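Local coordinates for protein acetaldehyde dehydrogenase (Acetylating) (Geobacillus thermoglucosidasius, PDB 5J78) that probably catalyses the reversible interconversion of acetyl-CoA and acetaldehyde, using NAD(H) and coenzyme A, as an acetylating aldehyde dehydrogenase, at residues 162-167 and 203-208; 246-251 and 259-264; 252-257 and 286-291; 329-334 and 365-370. All blocks are in the same frame, centred on the assembly; numbering follows the deposited sequence.

Contact 1: 162-167 and 203-208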
loop_
_atom_site.group_PDB
_atom_site.type_symbol
_atom_site.label_atom_id
_atom_site.label_comp_id
_atom_site.label_asym_id
_atom_site.label_seq_id
_atom_site.Cartn_x
_atom_site.Cartn_y
_atom_site.Cartn_z
ATOM N N VAL A 162 -13.881 22.712 -2.470
ATOM C CA VAL A 162 -13.036 22.683 -1.268
ATOM C C VAL A 162 -11.575 22.802 -1.684
ATOM O O VAL A 162 -11.067 21.945 -2.407
ATOM C CB VAL A 162 -13.208 21.381 -0.439
ATOM C CG1 VAL A 162 -12.351 21.427 0.812
ATOM C CG2 VAL A 162 -14.663 21.154 -0.064
ATOM N N PHE A 163 -10.910 23.856 -1.215
ATOM C CA PHE A 163 -9.510 24.119 -1.557
ATOM C C PHE A 163 -8.489 23.510 -0.615
ATOM O O PHE A 163 -8.710 23.414 0.588
ATOM C CB PHE A 163 -9.271 25.622 -1.627
ATOM C CG PHE A 163 -9.925 26.261 -2.797
ATOM C CD1 PHE A 163 -9.485 25.979 -4.074
ATOM C CD2 PHE A 163 -11.011 27.103 -2.626
ATOM C CE1 PHE A 163 -10.093 26.545 -5.163
ATOM C CE2 PHE A 163 -11.628 27.679 -3.716
ATOM C CZ PHE A 163 -11.169 27.395 -4.985
ATOM N N SER A 164 -7.355 23.116 -1.192
ATOM C CA SER A 164 -6.206 22.609 -0.446
ATOM C C SER A 164 -4.948 23.411 -0.833
ATOM O O SER A 164 -4.416 23.228 -1.937
ATOM C CB SER A 164 -6.005 21.107 -0.715
ATOM O OG SER A 164 -4.959 20.562 0.079
ATOM N N PRO A 165 -4.476 24.305 0.066
ATOM C CA PRO A 165 -3.236 25.065 -0.168
ATOM C C PRO A 165 -1.969 24.268 0.007
ATOM O O PRO A 165 -1.894 23.339 0.810
ATOM C CB PRO A 165 -3.258 26.159 0.913
ATOM C CG PRO A 165 -4.555 26.059 1.587
ATOM C CD PRO A 165 -5.074 24.669 1.360
ATOM N N HIS A 166 -0.970 24.667 -0.759
ATOM C CA HIS A 166 0.425 24.412 -0.448
ATOM C C HIS A 166 0.737 24.973 0.963
ATOM O O HIS A 166 0.280 26.060 1.327
ATOM C CB HIS A 166 1.280 25.068 -1.536
ATOM C CG HIS A 166 2.707 24.620 -1.565
ATOM N ND1 HIS A 166 3.610 24.944 -0.574
ATOM C CD2 HIS A 166 3.405 23.931 -2.501
ATOM C CE1 HIS A 166 4.793 24.438 -0.880
ATOM N NE2 HIS A 166 4.696 23.822 -2.046
ATOM N N PRO A 167 1.499 24.239 1.781
ATOM C CA PRO A 167 1.728 24.758 3.140
ATOM C C PRO A 167 2.395 26.157 3.201
ATOM O O PRO A 167 2.097 26.942 4.102
ATOM C CB PRO A 167 2.639 23.702 3.762
ATOM C CG PRO A 167 2.360 22.472 3.001
ATOM C CD PRO A 167 2.070 22.897 1.596
ATOM N N ALA A 203 -2.121 14.049 5.482
ATOM C CA ALA A 203 -3.370 13.376 5.826
ATOM C C ALA A 203 -4.598 14.095 5.262
ATOM O O ALA A 203 -5.487 13.449 4.729
ATOM C CB ALA A 203 -3.475 13.235 7.328
ATOM N N ALA A 204 -4.635 15.423 5.347
ATOM C CA ALA A 204 -5.792 16.177 4.872
ATOM C C ALA A 204 -5.898 16.147 3.346
ATOM O O ALA A 204 -6.983 16.011 2.795
ATOM C CB ALA A 204 -5.724 17.642 5.365
ATOM N N THR A 205 -4.766 16.312 2.673
ATOM C CA THR A 205 -4.731 16.236 1.211
ATOM C C THR A 205 -5.261 14.887 0.744
ATOM O O THR A 205 -6.084 14.796 -0.172
ATOM C CB THR A 205 -3.317 16.432 0.673
ATOM O OG1 THR A 205 -2.780 17.650 1.197
ATOM C CG2 THR A 205 -3.338 16.493 -0.852
ATOM N N ASN A 206 -4.793 13.846 1.415
ATOM C CA ASN A 206 -5.208 12.484 1.132
ATOM C C ASN A 206 -6.712 12.277 1.376
ATOM O O ASN A 206 -7.427 11.679 0.558
ATOM C CB ASN A 206 -4.384 11.526 1.988
ATOM C CG ASN A 206 -4.652 10.074 1.667
ATOM O OD1 ASN A 206 -4.257 9.567 0.610
ATOM N ND2 ASN A 206 -5.312 9.386 2.585
ATOM N N GLU A 207 -7.193 12.794 2.499
ATOM C CA GLU A 207 -8.598 12.675 2.844
ATOM C C GLU A 207 -9.430 13.369 1.771
ATOM O O GLU A 207 -10.406 12.830 1.283
ATOM C CB GLU A 207 -8.868 13.294 4.229
ATOM C CG GLU A 207 -10.285 13.079 4.761
ATOM C CD GLU A 207 -10.567 11.636 5.205
ATOM O OE1 GLU A 207 -9.615 10.839 5.331
ATOM O OE2 GLU A 207 -11.749 11.302 5.442
ATOM N N LEU A 208 -9.023 14.572 1.403
ATOM C CA LEU A 208 -9.785 15.361 0.437
ATOM C C LEU A 208 -9.843 14.680 -0.931
ATOM O O LEU A 208 -10.881 14.697 -1.603
ATOM C CB LEU A 208 -9.187 16.761 0.285
ATOM C CG LEU A 208 -9.892 17.630 -0.755
ATOM C CD1 LEU A 208 -11.327 17.929 -0.351
ATOM C CD2 LEU A 208 -9.112 18.927 -0.938
HETATM O O HOH W 1 -2.557 19.957 -1.158
#

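Contact 2: 246-251 and 259-264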
loop_
_atom_site.group_PDB
_atom_site.type_symbol
_atom_site.label_atom_id
_atom_site.label_comp_id
_atom_site.label_asym_id
_atom_site.label_seq_id
_atom_site.Cartn_x
_atom_site.Cartn_y
_atom_site.Cartn_z
ATOM N N VAL A 246 11.548 29.026 -26.730
ATOM C CA VAL A 246 11.028 30.019 -27.659
ATOM C C VAL A 246 12.044 30.276 -28.764
ATOM O O VAL A 246 13.215 30.577 -28.504
ATOM C CB VAL A 246 10.663 31.343 -26.942
ATOM C CG1 VAL A 246 10.119 32.375 -27.934
ATOM C CG2 VAL A 246 9.639 31.083 -25.886
ATOM N N TYR A 247 11.571 30.137 -30.000
ATOM C CA TYR A 247 12.398 30.302 -31.211
ATOM C C TYR A 247 12.259 31.715 -31.752
ATOM O O TYR A 247 11.144 32.158 -32.028
ATOM C CB TYR A 247 11.969 29.280 -32.271
ATOM C CG TYR A 247 12.683 29.327 -33.606
ATOM C CD1 TYR A 247 14.051 29.587 -33.694
ATOM C CD2 TYR A 247 11.988 29.071 -34.792
ATOM C CE1 TYR A 247 14.701 29.617 -34.934
ATOM C CE2 TYR A 247 12.630 29.096 -36.026
ATOM C CZ TYR A 247 13.987 29.365 -36.089
ATOM O OH TYR A 247 14.619 29.385 -37.312
ATOM N N ILE A 248 13.377 32.434 -31.886
ATOM C CA ILE A 248 13.364 33.716 -32.593
ATOM C C ILE A 248 13.989 33.475 -33.961
ATOM O O ILE A 248 15.192 33.264 -34.087
ATOM C CB ILE A 248 14.118 34.852 -31.850
ATOM C CG1 ILE A 248 13.636 34.968 -30.400
ATOM C CG2 ILE A 248 13.900 36.198 -32.581
ATOM C CD1 ILE A 248 14.419 35.972 -29.539
ATOM N N HIS A 249 13.137 33.480 -34.976
ATOM C CA HIS A 249 13.548 33.252 -36.358
ATOM C C HIS A 249 14.074 34.563 -36.958
ATOM O O HIS A 249 13.652 35.646 -36.542
ATOM C CB HIS A 249 12.353 32.720 -37.147
ATOM C CG HIS A 249 12.589 32.587 -38.616
ATOM N ND1 HIS A 249 11.974 33.407 -39.539
ATOM C CD2 HIS A 249 13.336 31.709 -39.326
ATOM C CE1 HIS A 249 12.354 33.055 -40.754
ATOM N NE2 HIS A 249 13.171 32.022 -40.654
ATOM N N GLU A 250 14.976 34.464 -37.936
ATOM C CA GLU A 250 15.608 35.647 -38.536
ATOM C C GLU A 250 14.592 36.654 -39.068
ATOM O O GLU A 250 14.897 37.839 -39.212
ATOM C CB GLU A 250 16.560 35.221 -39.656
ATOM C CG GLU A 250 15.891 34.974 -40.996
ATOM C CD GLU A 250 16.805 34.267 -41.998
ATOM O OE1 GLU A 250 16.458 34.239 -43.199
ATOM O OE2 GLU A 250 17.863 33.737 -41.590
ATOM N N SER A 251 13.379 36.191 -39.347
ATOM C CA SER A 251 12.334 37.071 -39.872
ATOM C C SER A 251 11.649 37.919 -38.797
ATOM O O SER A 251 10.785 38.728 -39.117
ATOM C CB SER A 251 11.269 36.250 -40.604
ATOM O OG SER A 251 10.612 35.355 -39.722
ATOM N N GLN A 259 10.893 42.566 -26.285
ATOM C CA GLN A 259 9.980 43.223 -25.365
ATOM C C GLN A 259 8.895 42.266 -24.867
ATOM O O GLN A 259 8.589 42.227 -23.670
ATOM C CB GLN A 259 9.348 44.442 -26.041
ATOM C CG GLN A 259 8.463 45.283 -25.144
ATOM C CD GLN A 259 7.056 44.727 -24.993
ATOM O OE1 GLN A 259 6.377 44.441 -25.984
ATOM N NE2 GLN A 259 6.611 44.568 -23.746
ATOM N N LEU A 260 8.298 41.503 -25.775
ATOM C CA LEU A 260 7.253 40.563 -25.374
ATOM C C LEU A 260 7.840 39.498 -24.439
ATOM O O LEU A 260 7.220 39.146 -23.426
ATOM C CB LEU A 260 6.595 39.910 -26.603
ATOM C CG LEU A 260 5.741 40.845 -27.465
ATOM C CD1 LEU A 260 5.533 40.303 -28.884
ATOM C CD2 LEU A 260 4.415 41.131 -26.797
ATOM N N ILE A 261 9.047 39.025 -24.761
ATOM C CA ILE A 261 9.707 37.972 -23.989
ATOM C C ILE A 261 10.094 38.444 -22.585
ATOM O O ILE A 261 9.894 37.727 -21.602
ATOM C CB ILE A 261 10.963 37.456 -24.719
ATOM C CG1 ILE A 261 10.560 36.602 -25.930
ATOM C CG2 ILE A 261 11.822 36.614 -23.789
ATOM C CD1 ILE A 261 11.710 36.363 -26.917
ATOM N N ILE A 262 10.629 39.658 -22.479
ATOM C CA ILE A 262 11.079 40.162 -21.182
ATOM C C ILE A 262 9.878 40.457 -20.302
ATOM O O ILE A 262 9.875 40.139 -19.112
ATOM C CB ILE A 262 11.971 41.428 -21.331
ATOM C CG1 ILE A 262 13.345 41.022 -21.847
ATOM C CG2 ILE A 262 12.119 42.146 -20.002
ATOM C CD1 ILE A 262 14.288 42.217 -22.204
ATOM N N GLN A 263 8.841 41.041 -20.884
ATOM C CA GLN A 263 7.639 41.294 -20.111
ATOM C C GLN A 263 7.056 39.979 -19.552
ATOM O O GLN A 263 6.644 39.910 -18.393
ATOM C CB GLN A 263 6.587 42.015 -20.957
ATOM C CG GLN A 263 5.436 42.564 -20.109
ATOM C CD GLN A 263 4.290 43.141 -20.929
ATOM O OE1 GLN A 263 4.280 43.075 -22.164
ATOM N NE2 GLN A 263 3.309 43.701 -20.236
ATOM N N SER A 264 7.034 38.944 -20.383
ATOM C CA SER A 264 6.479 37.650 -20.001
ATOM C C SER A 264 7.369 36.932 -18.990
ATOM O O SER A 264 6.876 36.392 -17.995
ATOM C CB SER A 264 6.282 36.767 -21.248
ATOM O OG SER A 264 6.073 35.415 -20.897
#

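Contact 3: 252-257 and 286-291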
loop_
_atom_site.group_PDB
_atom_site.type_symbol
_atom_site.label_atom_id
_atom_site.label_comp_id
_atom_site.label_asym_id
_atom_site.label_seq_id
_atom_site.Cartn_x
_atom_site.Cartn_y
_atom_site.Cartn_z
ATOM N N ALA A 252 12.019 37.732 -37.529
ATOM C CA ALA A 252 11.334 38.422 -36.422
ATOM C C ALA A 252 11.598 39.918 -36.346
ATOM O O ALA A 252 12.725 40.366 -36.564
ATOM C CB ALA A 252 11.732 37.797 -35.100
ATOM N N ASN A 253 10.557 40.678 -36.007
ATOM C CA ASN A 253 10.723 42.024 -35.442
ATOM C C ASN A 253 11.445 41.918 -34.080
ATOM O O ASN A 253 10.805 41.650 -33.061
ATOM C CB ASN A 253 9.348 42.697 -35.289
ATOM C CG ASN A 253 9.433 44.149 -34.795
ATOM O OD1 ASN A 253 10.382 44.547 -34.111
ATOM N ND2 ASN A 253 8.411 44.941 -35.132
ATOM N N ILE A 254 12.762 42.120 -34.066
ATOM C CA ILE A 254 13.586 41.756 -32.906
ATOM C C ILE A 254 13.283 42.597 -31.663
ATOM O O ILE A 254 13.198 42.074 -30.548
ATOM C CB ILE A 254 15.089 41.862 -33.247
ATOM C CG1 ILE A 254 15.438 40.807 -34.304
ATOM C CG2 ILE A 254 15.968 41.680 -31.989
ATOM C CD1 ILE A 254 16.819 40.924 -34.885
ATOM N N ALA A 255 13.091 43.893 -31.846
ATOM C CA ALA A 255 12.796 44.762 -30.718
ATOM C C ALA A 255 11.469 44.382 -30.045
ATOM O O ALA A 255 11.357 44.348 -28.812
ATOM C CB ALA A 255 12.760 46.192 -31.171
ATOM N N LYS A 256 10.459 44.114 -30.862
ATOM C CA LYS A 256 9.133 43.770 -30.349
ATOM C C LYS A 256 9.144 42.379 -29.679
ATOM O O LYS A 256 8.496 42.146 -28.650
ATOM C CB LYS A 256 8.120 43.829 -31.495
ATOM C CG LYS A 256 6.690 43.486 -31.135
ATOM C CD LYS A 256 6.077 44.542 -30.242
ATOM C CE LYS A 256 4.675 44.152 -29.810
ATOM N NZ LYS A 256 4.483 44.394 -28.350
ATOM N N ALA A 257 9.903 41.467 -30.269
ATOM C CA ALA A 257 9.999 40.110 -29.765
ATOM C C ALA A 257 10.641 40.095 -28.381
ATOM O O ALA A 257 10.120 39.477 -27.447
ATOM C CB ALA A 257 10.794 39.257 -30.724
ATOM N N LYS A 286 21.764 36.785 -34.138
ATOM C CA LYS A 286 22.257 36.638 -32.778
ATOM C C LYS A 286 22.716 37.980 -32.174
ATOM O O LYS A 286 22.168 38.443 -31.159
ATOM C CB LYS A 286 23.401 35.627 -32.777
ATOM C CG LYS A 286 24.107 35.449 -31.443
ATOM C CD LYS A 286 25.469 36.110 -31.449
ATOM C CE LYS A 286 26.416 35.499 -30.406
ATOM N NZ LYS A 286 26.123 35.944 -29.017
ATOM N N GLU A 287 23.686 38.623 -32.816
ATOM C CA GLU A 287 24.276 39.839 -32.275
ATOM C C GLU A 287 23.229 40.938 -32.066
ATOM O O GLU A 287 23.274 41.644 -31.055
ATOM C CB GLU A 287 25.407 40.338 -33.191
ATOM C CG GLU A 287 25.887 41.744 -32.865
ATOM C CD GLU A 287 27.169 42.134 -33.608
ATOM O OE1 GLU A 287 27.731 41.300 -34.359
ATOM O OE2 GLU A 287 27.611 43.286 -33.428
ATOM N N LYS A 288 22.286 41.087 -32.998
ATOM C CA LYS A 288 21.209 42.066 -32.807
ATOM C C LYS A 288 20.324 41.703 -31.604
ATOM O O LYS A 288 19.874 42.579 -30.860
ATOM C CB LYS A 288 20.321 42.182 -34.042
ATOM C CG LYS A 288 20.963 42.740 -35.285
ATOM C CD LYS A 288 19.875 43.343 -36.178
ATOM C CE LYS A 288 20.351 43.593 -37.598
ATOM N NZ LYS A 288 20.653 42.304 -38.282
ATOM N N VAL A 289 20.078 40.409 -31.417
ATOM C CA VAL A 289 19.165 39.955 -30.371
ATOM C C VAL A 289 19.816 40.205 -29.010
ATOM O O VAL A 289 19.199 40.781 -28.104
ATOM C CB VAL A 289 18.788 38.445 -30.563
ATOM C CG1 VAL A 289 18.071 37.895 -29.360
ATOM C CG2 VAL A 289 17.886 38.275 -31.770
ATOM N N VAL A 290 21.072 39.792 -28.886
ATOM C CA VAL A 290 21.843 40.005 -27.663
ATOM C C VAL A 290 21.870 41.495 -27.285
ATOM O O VAL A 290 21.670 41.871 -26.125
ATOM C CB VAL A 290 23.289 39.481 -27.831
ATOM C CG1 VAL A 290 24.222 40.032 -26.734
ATOM C CG2 VAL A 290 23.316 37.972 -27.817
ATOM N N ALA A 291 22.098 42.344 -28.278
ATOM C CA ALA A 291 22.236 43.766 -28.028
ATOM C C ALA A 291 20.887 44.335 -27.616
ATOM O O ALA A 291 20.797 45.148 -26.694
ATOM C CB ALA A 291 22.795 44.481 -29.276
#

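Contact 4: 329-334 and 365-370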
loop_
_atom_site.group_PDB
_atom_site.type_symbol
_atom_site.label_atom_id
_atom_site.label_comp_id
_atom_site.label_asym_id
_atom_site.label_seq_id
_atom_site.Cartn_x
_atom_site.Cartn_y
_atom_site.Cartn_z
ATOM N N GLN A 329 18.557 40.592 -8.612
ATOM C CA GLN A 329 19.495 41.063 -7.600
ATOM C C GLN A 329 19.603 40.113 -6.413
ATOM O O GLN A 329 20.693 39.916 -5.876
ATOM C CB GLN A 329 19.086 42.446 -7.106
ATOM C CG GLN A 329 19.278 43.558 -8.143
ATOM C CD GLN A 329 18.280 43.499 -9.308
ATOM O OE1 GLN A 329 17.138 43.013 -9.170
ATOM N NE2 GLN A 329 18.712 44.002 -10.467
ATOM N N VAL A 330 18.471 39.534 -6.005
ATOM C CA VAL A 330 18.454 38.553 -4.929
ATOM C C VAL A 330 19.218 37.316 -5.364
ATOM O O VAL A 330 20.034 36.789 -4.620
ATOM C CB VAL A 330 17.019 38.160 -4.531
ATOM C CG1 VAL A 330 17.026 37.007 -3.505
ATOM C CG2 VAL A 330 16.252 39.378 -3.996
ATOM N N ILE A 331 18.954 36.864 -6.586
ATOM C CA ILE A 331 19.649 35.708 -7.124
ATOM C C ILE A 331 21.155 35.978 -7.201
ATOM O O ILE A 331 21.963 35.113 -6.860
ATOM C CB ILE A 331 19.112 35.356 -8.508
ATOM C CG1 ILE A 331 17.646 34.917 -8.404
ATOM C CG2 ILE A 331 19.916 34.240 -9.147
ATOM C CD1 ILE A 331 16.938 34.935 -9.711
ATOM N N ALA A 332 21.521 37.171 -7.669
ATOM C CA ALA A 332 22.937 37.558 -7.772
ATOM C C ALA A 332 23.619 37.450 -6.412
ATOM O O ALA A 332 24.688 36.862 -6.283
ATOM C CB ALA A 332 23.060 38.968 -8.306
ATOM N N GLU A 333 22.967 38.006 -5.398
ATOM C CA GLU A 333 23.476 37.968 -4.046
ATOM C C GLU A 333 23.660 36.533 -3.585
ATOM O O GLU A 333 24.680 36.189 -2.975
ATOM C CB GLU A 333 22.532 38.714 -3.109
ATOM C CG GLU A 333 23.160 39.094 -1.780
ATOM C CD GLU A 333 22.194 39.833 -0.867
ATOM O OE1 GLU A 333 21.221 40.430 -1.383
ATOM O OE2 GLU A 333 22.410 39.814 0.367
ATOM N N MET A 334 22.687 35.689 -3.913
ATOM C CA MET A 334 22.693 34.295 -3.480
ATOM C C MET A 334 23.846 33.556 -4.111
ATOM O O MET A 334 24.452 32.681 -3.497
ATOM C CB MET A 334 21.381 33.584 -3.861
ATOM C CG MET A 334 20.194 33.939 -3.015
ATOM S SD MET A 334 18.727 32.988 -3.481
ATOM C CE MET A 334 17.653 33.424 -2.107
ATOM N N SER A 365 12.067 31.533 -12.514
ATOM C CA SER A 365 12.726 32.735 -12.006
ATOM C C SER A 365 13.286 33.504 -13.202
ATOM O O SER A 365 13.292 32.987 -14.332
ATOM C CB SER A 365 13.831 32.376 -11.005
ATOM O OG SER A 365 14.840 31.605 -11.636
ATOM N N PRO A 366 13.740 34.741 -12.978
ATOM C CA PRO A 366 14.150 35.572 -14.111
ATOM C C PRO A 366 15.551 35.194 -14.604
ATOM O O PRO A 366 16.476 36.013 -14.645
ATOM C CB PRO A 366 14.089 36.996 -13.544
ATOM C CG PRO A 366 13.436 36.886 -12.222
ATOM C CD PRO A 366 13.692 35.516 -11.732
ATOM N N ILE A 367 15.682 33.923 -14.971
ATOM C CA ILE A 367 16.865 33.375 -15.618
ATOM C C ILE A 367 16.431 32.708 -16.908
ATOM O O ILE A 367 15.465 31.943 -16.936
ATOM C CB ILE A 367 17.596 32.343 -14.744
ATOM C CG1 ILE A 367 17.909 32.945 -13.383
ATOM C CG2 ILE A 367 18.857 31.862 -15.448
ATOM C CD1 ILE A 367 18.521 31.972 -12.365
ATOM N N LEU A 368 17.192 32.963 -17.958
ATOM C CA LEU A 368 16.863 32.541 -19.298
ATOM C C LEU A 368 18.102 31.931 -19.937
ATOM O O LEU A 368 19.167 32.549 -19.909
ATOM C CB LEU A 368 16.361 33.754 -20.087
ATOM C CG LEU A 368 15.519 33.562 -21.330
ATOM C CD1 LEU A 368 14.313 32.649 -21.077
ATOM C CD2 LEU A 368 15.060 34.921 -21.818
ATOM N N ALA A 369 17.991 30.719 -20.476
ATOM C CA ALA A 369 19.073 30.147 -21.292
ATOM C C ALA A 369 19.015 30.721 -22.699
ATOM O O ALA A 369 17.946 31.093 -23.174
ATOM C CB ALA A 369 18.984 28.632 -21.339
ATOM N N PHE A 370 20.170 30.776 -23.364
ATOM C CA PHE A 370 20.289 31.367 -24.696
ATOM C C PHE A 370 21.029 30.428 -25.644
ATOM O O PHE A 370 22.233 30.212 -25.491
ATOM C CB PHE A 370 21.031 32.708 -24.604
ATOM C CG PHE A 370 20.998 33.522 -25.868
ATOM C CD1 PHE A 370 21.944 33.337 -26.866
ATOM C CD2 PHE A 370 20.037 34.492 -26.048
ATOM C CE1 PHE A 370 21.914 34.096 -28.018
ATOM C CE2 PHE A 370 20.005 35.255 -27.208
ATOM C CZ PHE A 370 20.943 35.060 -28.186
#

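Contact 1: 162-167 and 203-208
L208 reaches from helix 203-208 to strand 162-165 and sets one branch of its fork against each of two residues. Its CD1 lies 3.8 Å from V162 CG1, with V162 CB almost as near, while L208 CD2 rests 3.8 Å from S164 CB. A chi1 of 177° extends CG of L208 toward the strand, and chi2 (65°) splays the two methyls between V162 and S164; leucine and valine lie alongside, pointing opposite ways. This is the close, wholly buried and apolar end of the contact.

The other end is polar and looser. S164 turns its hydroxyl anti to its own N, toward T205, but S164 OG and T205 OG1 stay 3.8 Å apart. A water bridges the gap, 2.8 Å from S164 OG. The bond between this water and T205 OG1 is weak, at 3.3 Å. The stronger partner of T205 OG1 is the carbonyl oxygen of T201, one turn back in the chain, and T205 itself is partly exposed.

The mixed sheet here belongs to what is, by family resemblance, the Rossmann-like nucleotide-binding domain of an aldehyde dehydrogenase. Strand 160-165 runs between strands 124-138 and 194-196, bonded to both through its backbone; helix 202-210 lies along one side, roughly antiparallel to the strand (149° between the short segments), where L208 also touches A135, and helix 28-51 packs on A203, A204 and E207.

Contact 2: 246-251 and 259-264
The ring of Y247 carries the backbone N of H249 over the centre of one face, 4.1 Å above the plane, and its hydroxyl lies in plane at the edge of the H249 ring. On the imidazole, E250 CG lies 3.9 Å above the plane of the H249 ring, nearer its rim than its centre. The Y247 hydroxyl is hydrogen-bonded to OD1 of D282, and the Y247 ring also meets that of Y409. The CB of Y247 points away from the helix; H249 lies in the loop that follows the strand.

Across the contact itself, aliphatic tips meet. I261 CD1 touches I248 CD1 at 3.8 Å and lies more loosely, 4.4 Å, from V246 CG1. The I261 chain is extended at chi2 (165°), which pushes this terminal methyl to the strand. All three residues are buried. Elsewhere on the helix, Q259 NE2 donates to Q263 OE1 at 3.2 Å from 52° above the carbonyl plane, while Q263 NE2 bonds M473 O of the second subunit.

Strand 244-248, helix 254-265 and strand 276-282 form a beta-alpha-beta crossover between adjacent parallel strands, a connection that is usually right-handed; V246 and I248 pair with strand 276-282, Y247 with strand 395-399, and I261 reaches down onto L279 and H399 of these two flanking strands.

Contact 3: 252-257 and 286-291
I254 loses far more surface to the contact than any other residue, and it divides its two ends between neighbouring residues of helix 286-291. Its CD1 sits 3.8 Å from K288 CB and 4.1 Å from K288 CD, touching the aliphatic root of the lysine. Its CG2 branch turns to V289, 3.9 Å from V289 CG2 and 4.0 Å from V289 CA, close enough to rest on the backbone of the helix. With CG1 anti to the carbonyl carbon (chi1 -66°) and the rest of the chain extended, the isoleucine straddles the two residues, crossing each side chain at about a right angle.

K288 and V289 give up nearly equal areas but in different settings. V289 is buried, whereas K288 is exposed: its CB points to I254, yet the chain then leads away and takes the ammonium group with it.

Helices 254-265 and 286-295 are neighbouring connections on one side of the parallel sheet in this aldehyde dehydrogenase fold, and the contact joins the first turn of each. N253 is the N-cap of the former: its OD1 accepts from K256 N at 3.3 Å, nearly straight at 164°, although the donor stands 58° out of the carbonyl plane. K256 itself looks elsewhere, with NZ bonded to Q259 and forming a salt bridge to E472 of the second subunit. Further along the second helix, E292 touches both I254 and A255, and just past its end NE2 of Q296 bonds A255 O.

Contact 4: 329-334 and 365-370
S365 O accepts from I367 N at 2.6 Å and is also bonded by NZ of K265. The first bond closes an inverse gamma turn centred on P366, a tight bend that leads directly into strand 367-370 and brings S365, P366 and I367 up against helix 329-334. The S365 hydroxyl is occupied too, bonded to the carbonyl oxygen of K363.

Within 329-334 it is I331 that meets this corner. Its CD1 comes 3.9 Å from P366 CD, at the nitrogen-side carbon of the proline ring, and 4.2 Å from S365 CB. The shorter branch, I331 CG2, reaches I367 CD1 at 4.2 Å. Chi1 (-65°) sets the CG1 arm anti to the carbonyl carbon and an extended chi2 (163°) carries CD1 out to the proline, while CG2, the other branch from CB, lies by I367. All four residues are buried, and the contact between them is apolar.

Helix 328-335 thus packs at the N-terminal end of strand 367-373, in the parallel sheet. I331 also rests on L346 of the adjoining strand 345-349, whose backbone bonds P366 and L368, while helix 303-313 covers I367 through V309 and I313.

How the contacts relate
Contact 1 closes in the chain before the others open and lies at the mixed sheet, between strand 160-165 and helix 202-210. Its centre is 38 Å from that of contact 2 and 45 Å from that of contact 3, on the opposite side of the chain's centre from both. Contacts 2 and 3 alternate along the chain, use helix 254-265 in common and have centres 8 Å apart; they share one face of the parallel sheet, where I248 CD1 meets V289 CG1 at 4.1 Å. Contact 4 follows: strand 367-373 meets them with L368, on I261, and F370, on V289 and V290, but turns I367 to the other side, toward helix 329-334. This grouping is consistent with a separate catalytic domain beside the nucleotide-binding one.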